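Local coordinates for protein choloylglycine hydrolase (Clostridium perfringens, PDB 2BJF) that hydrolyses the amide bond of glycine- and taurine-conjugated bile salts, releasing the free bile acid and the amino acid, and also acts as an acyltransferase, at residues 101-109 with 139-147; 50-58 with 67-75. All coordinates share one frame; numbering follows the deposited sequence.

Interaction 1: residues 101-109 with 139-147. With DXC ((3alpha,5beta,12alpha)-3,12-dihydroxycholan-24-oic acid), chain B.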
# COMPACT_ATOMS: atom_id res chain seq x y z
N PRO A 101 33.27 9.96 22.09
CA PRO A 101 32.99 10.79 20.92
C PRO A 101 32.29 9.98 19.82
O PRO A 101 32.60 8.80 19.64
CB PRO A 101 34.39 11.22 20.46
CG PRO A 101 35.26 11.05 21.65
CD PRO A 101 34.71 9.86 22.36
N VAL A 102 31.37 10.62 19.11
CA VAL A 102 30.56 9.95 18.08
C VAL A 102 31.42 9.18 17.07
O VAL A 102 31.16 8.01 16.80
CB VAL A 102 29.63 10.94 17.33
CG1 VAL A 102 28.70 10.19 16.38
CG2 VAL A 102 28.82 11.78 18.31
N TYR A 103 32.44 9.85 16.54
CA TYR A 103 33.33 9.26 15.52
C TYR A 103 34.10 8.03 16.02
O TYR A 103 34.55 7.22 15.22
CB TYR A 103 34.32 10.32 15.00
CG TYR A 103 35.32 10.80 16.03
CD1 TYR A 103 36.49 10.08 16.28
CD2 TYR A 103 35.10 11.97 16.75
CE1 TYR A 103 37.41 10.52 17.23
CE2 TYR A 103 36.01 12.42 17.70
CZ TYR A 103 37.17 11.69 17.93
OH TYR A 103 38.07 12.12 18.87
N ASN A 104 34.25 7.92 17.34
CA ASN A 104 35.07 6.87 17.94
C ASN A 104 34.28 5.71 18.55
O ASN A 104 34.88 4.73 19.00
CB ASN A 104 36.02 7.48 19.00
CG ASN A 104 37.24 6.61 19.26
OD1 ASN A 104 37.89 6.13 18.33
ND2 ASN A 104 37.55 6.40 20.54
N PHE A 105 32.95 5.81 18.55
CA PHE A 105 32.12 4.80 19.22
C PHE A 105 32.34 3.38 18.69
O PHE A 105 32.51 2.45 19.48
CB PHE A 105 30.63 5.16 19.17
CG PHE A 105 29.75 4.20 19.93
CD1 PHE A 105 29.56 4.34 21.30
CD2 PHE A 105 29.13 3.14 19.27
CE1 PHE A 105 28.76 3.45 22.00
CE2 PHE A 105 28.32 2.24 19.97
CZ PHE A 105 28.14 2.40 21.34
N LEU A 106 32.32 3.22 17.37
CA LEU A 106 32.46 1.91 16.76
C LEU A 106 33.79 1.25 17.14
O LEU A 106 33.82 0.10 17.57
CB LEU A 106 32.29 1.99 15.24
CG LEU A 106 31.74 0.75 14.54
CD1 LEU A 106 31.07 1.13 13.23
CD2 LEU A 106 32.81 -0.30 14.30
N LEU A 107 34.88 2.01 16.99
CA LEU A 107 36.20 1.52 17.37
C LEU A 107 36.30 1.24 18.87
O LEU A 107 36.94 0.27 19.28
CB LEU A 107 37.29 2.51 16.93
CG LEU A 107 38.76 2.17 17.23
CD1 LEU A 107 39.17 0.83 16.61
CD2 LEU A 107 39.67 3.29 16.75
N TRP A 108 35.66 2.08 19.69
CA TRP A 108 35.65 1.90 21.14
C TRP A 108 35.02 0.55 21.53
O TRP A 108 35.51 -0.13 22.43
CB TRP A 108 34.91 3.06 21.83
CG TRP A 108 34.72 2.89 23.31
CD1 TRP A 108 35.62 3.18 24.30
CD2 TRP A 108 33.55 2.39 23.97
NE1 TRP A 108 35.08 2.89 25.53
CE2 TRP A 108 33.81 2.40 25.36
CE3 TRP A 108 32.30 1.92 23.52
CZ2 TRP A 108 32.88 1.98 26.31
CZ3 TRP A 108 31.37 1.50 24.47
CH2 TRP A 108 31.66 1.53 25.84
N VAL A 109 33.94 0.18 20.84
CA VAL A 109 33.28 -1.11 21.07
C VAL A 109 34.20 -2.27 20.69
O VAL A 109 34.41 -3.18 21.50
CB VAL A 109 31.94 -1.21 20.29
CG1 VAL A 109 31.37 -2.62 20.35
CG2 VAL A 109 30.93 -0.21 20.83
N ASN A 139 29.67 15.74 13.58
CA ASN A 139 29.67 14.29 13.45
C ASN A 139 28.41 13.82 12.73
O ASN A 139 27.35 14.44 12.86
CB ASN A 139 29.75 13.62 14.82
CG ASN A 139 31.15 13.65 15.40
OD1 ASN A 139 32.07 13.06 14.85
ND2 ASN A 139 31.30 14.34 16.52
N THR A 140 28.54 12.74 11.97
CA THR A 140 27.39 12.10 11.32
C THR A 140 26.41 11.63 12.40
O THR A 140 26.81 11.13 13.45
CB THR A 140 27.84 10.91 10.44
OG1 THR A 140 28.90 11.33 9.57
CG2 THR A 140 26.69 10.37 9.60
N THR A 141 25.12 11.83 12.13
CA THR A 141 24.06 11.35 13.02
C THR A 141 23.96 9.83 12.89
O THR A 141 23.70 9.31 11.80
CB THR A 141 22.71 12.00 12.68
OG1 THR A 141 22.44 11.82 11.28
CG2 THR A 141 22.73 13.48 13.00
N LEU A 142 24.18 9.12 13.99
CA LEU A 142 24.34 7.67 13.96
C LEU A 142 23.61 6.93 15.07
O LEU A 142 23.42 7.45 16.17
CB LEU A 142 25.82 7.29 14.03
CG LEU A 142 26.78 7.72 12.91
CD1 LEU A 142 28.21 7.65 13.42
CD2 LEU A 142 26.60 6.87 11.66
N HIS A 143 23.21 5.70 14.75
CA HIS A 143 22.91 4.68 15.75
C HIS A 143 23.63 3.39 15.37
O HIS A 143 24.07 3.24 14.22
CB HIS A 143 21.39 4.50 15.96
CG HIS A 143 20.65 3.96 14.78
ND1 HIS A 143 19.38 3.43 14.89
CD2 HIS A 143 20.98 3.86 13.47
CE1 HIS A 143 18.96 3.04 13.71
NE2 HIS A 143 19.91 3.28 12.83
N TRP A 144 23.78 2.48 16.32
CA TRP A 144 24.64 1.32 16.12
C TRP A 144 23.95 -0.01 16.38
O TRP A 144 23.12 -0.12 17.28
CB TRP A 144 25.89 1.42 17.01
CG TRP A 144 26.76 2.61 16.70
CD1 TRP A 144 27.86 2.63 15.90
CD2 TRP A 144 26.60 3.94 17.20
NE1 TRP A 144 28.40 3.90 15.86
CE2 TRP A 144 27.64 4.72 16.66
CE3 TRP A 144 25.68 4.55 18.06
CZ2 TRP A 144 27.79 6.08 16.94
CZ3 TRP A 144 25.82 5.91 18.34
CH2 TRP A 144 26.87 6.66 17.78
N MET A 145 24.30 -1.01 15.58
CA MET A 145 23.92 -2.39 15.85
C MET A 145 25.17 -3.18 16.23
O MET A 145 26.21 -3.06 15.57
CB MET A 145 23.23 -3.02 14.64
CG MET A 145 22.69 -4.42 14.89
SD MET A 145 21.66 -5.02 13.54
CE MET A 145 21.45 -6.73 14.01
N ILE A 146 25.07 -3.96 17.29
CA ILE A 146 26.18 -4.76 17.81
C ILE A 146 25.73 -6.21 17.92
O ILE A 146 24.63 -6.49 18.41
CB ILE A 146 26.67 -4.23 19.18
CG1 ILE A 146 27.09 -2.76 19.08
CG2 ILE A 146 27.83 -5.07 19.71
CD1 ILE A 146 27.26 -2.05 20.42
N SER A 147 26.56 -7.13 17.43
CA SER A 147 26.21 -8.54 17.37
C SER A 147 27.45 -9.40 17.57
O SER A 147 28.56 -8.97 17.23
CB SER A 147 25.55 -8.86 16.02
OG SER A 147 24.83 -10.08 16.07
C1 DXC B . 32.47 14.50 8.43
C2 DXC B . 32.51 13.73 9.75
C3 DXC B . 33.76 12.84 9.91
C4 DXC B . 34.02 11.92 8.71
C5 DXC B . 33.96 12.74 7.41
C6 DXC B . 32.68 13.56 7.25
C7 DXC B . 33.67 12.08 11.24
C8 DXC B . 32.70 10.90 11.22
C9 DXC B . 32.85 9.99 10.00
C10 DXC B . 32.97 10.78 8.68
C11 DXC B . 31.64 9.07 9.85
C12 DXC B . 31.72 8.08 8.68
C13 DXC B . 31.90 8.85 7.36
C14 DXC B . 33.06 9.85 7.45
C15 DXC B . 31.15 8.27 11.05
C16 DXC B . 30.26 7.19 10.41
C17 DXC B . 30.37 7.37 8.89
C18 DXC B . 35.44 11.34 8.80
C19 DXC B . 30.04 6.07 8.12
O1 DXC B . 30.69 9.53 6.98
O2 DXC B . 31.21 15.16 8.30
C20 DXC B . 32.89 7.10 8.85
C21 DXC B . 28.58 5.65 8.32
C22 DXC B . 27.58 6.71 7.82
C23 DXC B . 26.23 6.12 7.49
O3 DXC B . 26.08 4.88 7.48
O4 DXC B . 25.30 6.92 7.24
C24 DXC B . 30.36 6.11 6.62
O HOH W 1 31.18 5.48 15.51
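The Phe105 ring packs on one face of the Trp144 indole, and this aromatic pair carries the middle of a buried helix-on-sheet contact. Phe105 CD2 sits over the centre of that face, 3.4 Å from Trp144 CD2. The two rings are oblique, with planes at 43°. Leu142 CB lies against the opposite face, near the rim. CG of Phe105 is anti to the backbone N (chi1 -176°), which swings the ring toward Trp144. One water joins the two segments. It accepts from Trp144 NE1 at 3.2 Å and from Leu106 N, and donates to Val102 O at 2.8 Å. The side chains of Val102 and Asn139 pass each other in opposite directions, with Val102 CB 3.7 Å from Asn139 CG. Val102 CG1 reaches Leu142 CD1 at 3.9 Å. Asn139 ND2 is hydrogen-bonded to Ile131 O and Asp130 OD1, outside the contact. Leu142 CD1 also touches the bound deoxycholate, 3.7 Å from DXC C16, so the contact backs onto the bile acid pocket. Helix 105-109 runs nearly along strand 142-147, their axes 21° apart. The strand is paired on its two edges with 77-82 and 153-158, and helix 116-123 packs on Phe105, Val109 and Ile146.

Interaction 2: residues 50-58 with 67-75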
# COMPACT_ATOMS: atom_id res chain seq x y z
N THR A 50 44.21 -0.33 21.31
CA THR A 50 43.40 -1.53 21.08
C THR A 50 43.81 -2.68 22.00
O THR A 50 45.00 -2.92 22.20
CB THR A 50 43.48 -2.01 19.61
OG1 THR A 50 44.85 -2.30 19.27
CG2 THR A 50 42.93 -0.96 18.66
N LYS A 51 42.82 -3.35 22.58
CA LYS A 51 43.06 -4.60 23.29
C LYS A 51 42.97 -5.75 22.30
O LYS A 51 43.81 -6.64 22.29
CB LYS A 51 42.04 -4.77 24.43
CG LYS A 51 42.22 -6.05 25.25
CD LYS A 51 41.13 -6.20 26.29
CE LYS A 51 41.27 -7.51 27.04
NZ LYS A 51 40.23 -7.67 28.09
N TYR A 52 41.94 -5.69 21.45
CA TYR A 52 41.72 -6.71 20.42
C TYR A 52 41.98 -6.15 19.03
O TYR A 52 41.79 -4.96 18.78
CB TYR A 52 40.29 -7.25 20.50
CG TYR A 52 39.92 -7.82 21.86
CD1 TYR A 52 40.59 -8.93 22.37
CD2 TYR A 52 38.90 -7.26 22.62
CE1 TYR A 52 40.25 -9.47 23.61
CE2 TYR A 52 38.55 -7.78 23.86
CZ TYR A 52 39.23 -8.89 24.35
OH TYR A 52 38.90 -9.41 25.58
N ALA A 53 42.44 -7.02 18.13
CA ALA A 53 42.64 -6.67 16.72
C ALA A 53 41.30 -6.41 16.05
O ALA A 53 40.31 -7.07 16.37
CB ALA A 53 43.41 -7.76 16.00
N VAL A 54 41.28 -5.47 15.11
CA VAL A 54 40.04 -5.00 14.48
C VAL A 54 40.16 -5.05 12.95
O VAL A 54 41.21 -4.74 12.39
CB VAL A 54 39.69 -3.55 14.93
CG1 VAL A 54 38.46 -3.02 14.22
CG2 VAL A 54 39.50 -3.49 16.45
N LEU A 55 39.07 -5.44 12.29
CA LEU A 55 38.97 -5.37 10.83
C LEU A 55 37.60 -4.86 10.40
O LEU A 55 36.57 -5.35 10.88
CB LEU A 55 39.23 -6.74 10.19
CG LEU A 55 39.19 -6.81 8.66
CD1 LEU A 55 40.40 -6.11 8.05
CD2 LEU A 55 39.11 -8.25 8.17
N GLY A 56 37.59 -3.87 9.51
CA GLY A 56 36.33 -3.34 8.98
C GLY A 56 36.49 -2.23 7.96
O GLY A 56 37.60 -1.81 7.65
N MET A 57 35.35 -1.77 7.44
CA MET A 57 35.34 -0.65 6.51
C MET A 57 35.39 0.67 7.27
O MET A 57 34.65 0.87 8.23
CB MET A 57 34.09 -0.68 5.63
CG MET A 57 34.15 0.24 4.41
SD MET A 57 35.20 -0.41 3.08
CE MET A 57 34.12 -1.66 2.39
N GLY A 58 36.27 1.56 6.83
CA GLY A 58 36.35 2.89 7.42
C GLY A 58 37.23 3.81 6.61
O GLY A 58 37.51 3.55 5.44
N PHE A 67 35.41 4.14 11.75
CA PHE A 67 34.78 3.00 11.09
C PHE A 67 33.30 3.16 10.75
O PHE A 67 32.56 3.84 11.46
CB PHE A 67 34.97 1.73 11.92
CG PHE A 67 36.37 1.19 11.90
CD1 PHE A 67 36.73 0.19 11.02
CD2 PHE A 67 37.34 1.70 12.77
CE1 PHE A 67 38.03 -0.31 10.99
CE2 PHE A 67 38.64 1.21 12.75
CZ PHE A 67 38.98 0.20 11.86
N ALA A 68 32.90 2.51 9.66
CA ALA A 68 31.49 2.42 9.26
C ALA A 68 30.88 1.12 9.77
O ALA A 68 29.72 1.09 10.20
CB ALA A 68 31.37 2.51 7.76
N ASP A 69 31.66 0.04 9.70
CA ASP A 69 31.29 -1.26 10.24
C ASP A 69 32.53 -2.14 10.33
O ASP A 69 33.46 -1.99 9.54
CB ASP A 69 30.20 -1.95 9.40
CG ASP A 69 30.52 -1.98 7.92
OD1 ASP A 69 30.24 -0.97 7.24
OD2 ASP A 69 31.03 -3.01 7.44
N GLY A 70 32.53 -3.05 11.29
CA GLY A 70 33.68 -3.93 11.49
C GLY A 70 33.47 -4.98 12.56
O GLY A 70 32.40 -5.08 13.16
N MET A 71 34.52 -5.76 12.80
CA MET A 71 34.51 -6.77 13.84
C MET A 71 35.87 -6.85 14.51
O MET A 71 36.85 -6.31 13.99
CB MET A 71 34.14 -8.14 13.26
CG MET A 71 35.14 -8.66 12.25
SD MET A 71 34.69 -10.24 11.54
CE MET A 71 35.42 -10.01 9.93
N ASN A 72 35.93 -7.53 15.65
CA ASN A 72 37.22 -7.86 16.25
C ASN A 72 37.53 -9.36 16.21
O ASN A 72 36.71 -10.17 15.75
CB ASN A 72 37.35 -7.27 17.67
CG ASN A 72 36.40 -7.91 18.68
OD1 ASN A 72 35.99 -9.06 18.54
ND2 ASN A 72 36.07 -7.15 19.72
N GLU A 73 38.72 -9.72 16.68
CA GLU A 73 39.21 -11.10 16.67
C GLU A 73 38.40 -12.06 17.54
O GLU A 73 38.55 -13.28 17.43
CB GLU A 73 40.67 -11.12 17.13
CG GLU A 73 40.89 -10.49 18.49
CD GLU A 73 42.30 -10.71 19.01
OE1 GLU A 73 42.63 -11.85 19.38
OE2 GLU A 73 43.06 -9.72 19.05
N LYS A 74 37.56 -11.51 18.41
CA LYS A 74 36.77 -12.32 19.35
C LYS A 74 35.38 -12.64 18.80
O LYS A 74 34.61 -13.38 19.43
CB LYS A 74 36.65 -11.62 20.71
CG LYS A 74 37.99 -11.24 21.36
CD LYS A 74 38.92 -12.43 21.57
CE LYS A 74 38.45 -13.35 22.69
NZ LYS A 74 39.43 -14.44 22.95
N GLY A 75 35.06 -12.09 17.64
CA GLY A 75 33.77 -12.35 17.00
C GLY A 75 32.69 -11.35 17.37
O GLY A 75 31.50 -11.62 17.19
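An antiparallel strand pair with a beta bulge joins residues 50-58 to 67-75, in a sheet of the Ntn-hydrolase fold. Leu55 and Met71 form a hydrogen-bonded pair. Leu55 N reaches Met71 O at 2.9 Å, and Met71 N returns to Leu55 O at 2.8 Å. Gly56 and Gly70 face each other in the next, non-hydrogen-bonded pair. With no side chains, their CA atoms come within 3.7 Å. The register slips by one between Met57 and Gly58. At this bulge Met57 O takes a bond from Ala68 N at 2.8 Å and a weak one from Asp69 N. The chain turns a corner at Ala68 and Asp69. Ala68 touches the bound deoxycholate. Asp69 OD1 bonds Tyr278 OH and forms a salt bridge with Arg18, a deoxycholate-binding residue. The Phe67 ring is on the same sheet face as Val54, with Phe67 CZ 4.0 Å from Val54 CG1, and Gly56 O lies at the ring edge. At the other end, Asn72 to Gly75 make a type I turn. Asn72 OD1 accepts from Lys74 N in an Asx turn, while Asn72 ND2 bonds Leu110 O. Lys74 CG lies over one face of the Tyr52 ring, 3.7 Å from its centroid, in a CH-pi contact. Lys51 CG covers the opposite face. CG of Glu73 stands between its backbone N and carbonyl carbon (chi1 56°), and the chain runs extended to Ala53. Glu73 OE1 forms a salt bridge with Arg35. Glu73 N donates to Ala53 O. Glu73 OE2 uses its anti lone pair to accept from Ala53 N at 2.9 Å, at 178°.

In the fold
Interactions 1 and 2 have centres about 12 Å apart and reach the same sheet. They meet at Leu106, whose CD1 packs 3.3 Å from Ala68 O and 3.6 Å from Phe67 O. Leu107 CD1 adds a contact of 3.9 Å to Phe67 CE2. Helix 105-112 therefore bears on both the strand 142-147 and the corner at Ala68. Both contacts supply residues of the deoxycholate pocket: Thr140 and Leu142 from interaction 1, Ala68 from interaction 2. The side chain of Ala68 is about 8 Å from that of Cys2, the probable nucleophile. The side chain of Thr140 is about 4 Å from that of Asn82, which binds taurine.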